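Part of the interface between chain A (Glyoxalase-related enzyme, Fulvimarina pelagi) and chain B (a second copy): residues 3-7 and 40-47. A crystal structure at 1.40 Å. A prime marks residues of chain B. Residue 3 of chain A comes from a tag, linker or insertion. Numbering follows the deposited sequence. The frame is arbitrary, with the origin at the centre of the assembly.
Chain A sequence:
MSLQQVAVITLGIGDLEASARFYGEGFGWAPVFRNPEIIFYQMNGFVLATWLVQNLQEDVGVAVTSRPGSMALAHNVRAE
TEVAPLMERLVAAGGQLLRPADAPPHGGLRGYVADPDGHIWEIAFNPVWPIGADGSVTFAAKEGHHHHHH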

# COMPACT_ATOMS: atom_id res chain seq x y z
N LEU A 3 -11.95 11.63 4.32
CA LEU A 3 -11.86 10.41 5.17
C LEU A 3 -10.54 9.67 4.98
O LEU A 3 -9.94 9.69 3.91
CB LEU A 3 -13.02 9.46 4.88
CG LEU A 3 -14.33 9.71 5.63
CD1 LEU A 3 -14.94 11.02 5.19
CD2 LEU A 3 -15.28 8.55 5.38
N GLN A 4 -10.11 8.99 6.04
CA GLN A 4 -8.86 8.24 6.02
C GLN A 4 -9.06 6.92 5.30
O GLN A 4 -9.33 5.88 5.90
CB GLN A 4 -8.38 8.07 7.46
CG GLN A 4 -8.10 9.43 8.08
CD GLN A 4 -7.58 9.39 9.50
OE1 GLN A 4 -7.10 8.35 9.98
NE2 GLN A 4 -7.64 10.52 10.17
N GLN A 5 -8.87 6.97 3.98
CA GLN A 5 -9.08 5.83 3.12
C GLN A 5 -8.10 5.64 1.98
O GLN A 5 -7.64 6.59 1.36
CB GLN A 5 -10.50 5.93 2.53
CG GLN A 5 -10.85 4.90 1.45
CD GLN A 5 -11.18 5.54 0.11
OE1 GLN A 5 -10.29 5.89 -0.67
NE2 GLN A 5 -12.47 5.70 -0.16
N VAL A 6 -7.78 4.37 1.72
CA VAL A 6 -6.94 3.99 0.60
C VAL A 6 -7.88 3.03 -0.10
O VAL A 6 -8.36 2.08 0.51
CB VAL A 6 -5.66 3.24 1.02
CG1 VAL A 6 -5.03 2.55 -0.20
CG2 VAL A 6 -4.66 4.23 1.60
N ALA A 7 -8.18 3.30 -1.37
CA ALA A 7 -9.10 2.48 -2.15
C ALA A 7 -8.39 1.35 -2.89
O ALA A 7 -8.92 0.25 -3.04
CB ALA A 7 -9.84 3.35 -3.16
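Chain B 40-47: FYQMNGFV

The firmest link between these two stretches is made by one side chain, Asn44′, reading the backbone of one residue, Val6. Val6 N donates to Asn44′ OD1 at 2.9 Å, and Asn44′ ND2 donates to Val6 O at 3.0 Å, both with an N-H...acceptor angle of 162°. A primary amide carries an acceptor and a donor side by side, so it can satisfy both peptide groups of an extended residue much as a neighbouring strand would. Asn44′ points toward chain A, with chi1 in the p well, and Val6 is suitably extended at phi/psi -123/123.

Chain B presents this amide from a turn. Its strand runs through Gln42′; beyond it, Met43′ N bonds to Phe46′ O at 2.8 Å, and a weak bond joins Gly45′ N to Met43′ O at 3.0 Å. Gly45′ has a positive phi of 110°, where a CB would be jammed against the carbonyl oxygen of Asn44′, so glycine fits this corner. Gln42′ NE2 adds a bond to Met43′ O at 3.3 Å.

The chains advance together in register: the CA atoms of Gln4 and Met43′ are 5.2 Å apart, those of Gln5 and Asn44′ 5.4 Å. Gln4 O lies 3.6 Å from Met43′ CA in a CA-H...O contact. Gln4 points toward chain B, and its CB rests 3.8 Å from Met43′ SE.

Packing completes the contact. The flexible selenomethionine Met43′, with all three chi angles in m, brings its CE to 3.5 Å from Gln5 N and 3.8 Å from Val6 CG2. Val6 CB meets the edge of the Phe46′ ring, 3.3 Å from CZ; a compact branched side chain suits this apolar site. Gln5 turns largely away and forms hydrogen bonds elsewhere in the structure, while tag-derived Leu3 makes no contact with this stretch of chain B.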

# COMPACT_ATOMS: atom_id res chain seq x y z
N PHE B 40 1.60 6.68 12.60
CA PHE B 40 0.59 5.71 12.18
C PHE B 40 -0.75 6.42 12.03
O PHE B 40 -1.13 7.23 12.88
CB PHE B 40 0.37 4.60 13.21
CG PHE B 40 1.52 3.64 13.36
CD1 PHE B 40 2.14 3.08 12.25
CD2 PHE B 40 1.94 3.25 14.62
CE1 PHE B 40 3.17 2.14 12.40
CE2 PHE B 40 2.96 2.31 14.78
CZ PHE B 40 3.58 1.76 13.67
N TYR B 41 -1.47 6.11 10.95
CA TYR B 41 -2.80 6.65 10.71
C TYR B 41 -3.73 5.45 10.59
O TYR B 41 -3.43 4.49 9.88
CB TYR B 41 -2.85 7.43 9.38
CG TYR B 41 -1.91 8.60 9.26
CD1 TYR B 41 -2.29 9.88 9.66
CD2 TYR B 41 -0.63 8.43 8.75
CE1 TYR B 41 -1.42 10.97 9.54
CE2 TYR B 41 0.25 9.50 8.63
CZ TYR B 41 -0.15 10.77 9.03
OH TYR B 41 0.73 11.81 8.93
N GLN B 42 -4.86 5.48 11.30
CA GLN B 42 -5.81 4.38 11.20
C GLN B 42 -6.64 4.56 9.93
O GLN B 42 -7.31 5.58 9.77
CB GLN B 42 -6.75 4.34 12.41
CG GLN B 42 -7.75 3.19 12.35
CD GLN B 42 -7.08 1.83 12.39
OE1 GLN B 42 -6.40 1.49 13.36
NE2 GLN B 42 -7.25 1.04 11.33
N MSE B 43 -6.59 3.58 9.05
CA MSE B 43 -7.31 3.65 7.79
C MSE B 43 -8.51 2.70 7.74
O MSE B 43 -8.95 2.17 8.77
CB MSE B 43 -6.36 3.36 6.63
CG MSE B 43 -5.04 4.17 6.72
SE MSE B 43 -5.19 6.11 6.59
CE MSE B 43 -5.52 6.19 4.70
N ASN B 44 -9.04 2.48 6.53
CA ASN B 44 -10.20 1.63 6.30
C ASN B 44 -9.88 0.14 6.28
O ASN B 44 -9.95 -0.51 5.24
CB ASN B 44 -10.88 2.04 4.99
CG ASN B 44 -9.91 2.11 3.82
OD1 ASN B 44 -8.86 2.74 3.91
ND2 ASN B 44 -10.25 1.46 2.71
N GLY B 45 -9.53 -0.40 7.44
CA GLY B 45 -9.22 -1.81 7.53
C GLY B 45 -7.76 -2.13 7.78
O GLY B 45 -7.40 -3.29 8.00
N PHE B 46 -6.92 -1.10 7.75
CA PHE B 46 -5.49 -1.28 7.93
C PHE B 46 -4.89 0.02 8.44
O PHE B 46 -5.59 1.02 8.58
CB PHE B 46 -4.85 -1.64 6.58
CG PHE B 46 -4.87 -0.50 5.59
CD1 PHE B 46 -3.78 0.35 5.48
CD2 PHE B 46 -6.01 -0.24 4.83
CE1 PHE B 46 -3.81 1.45 4.62
CE2 PHE B 46 -6.05 0.85 3.97
CZ PHE B 46 -4.95 1.70 3.87
N VAL B 47 -3.59 -0.01 8.70
CA VAL B 47 -2.87 1.15 9.20
C VAL B 47 -1.86 1.64 8.16
O VAL B 47 -1.21 0.83 7.50
CB VAL B 47 -2.10 0.79 10.49
CG1 VAL B 47 -1.33 1.98 11.02
CG2 VAL B 47 -3.08 0.28 11.53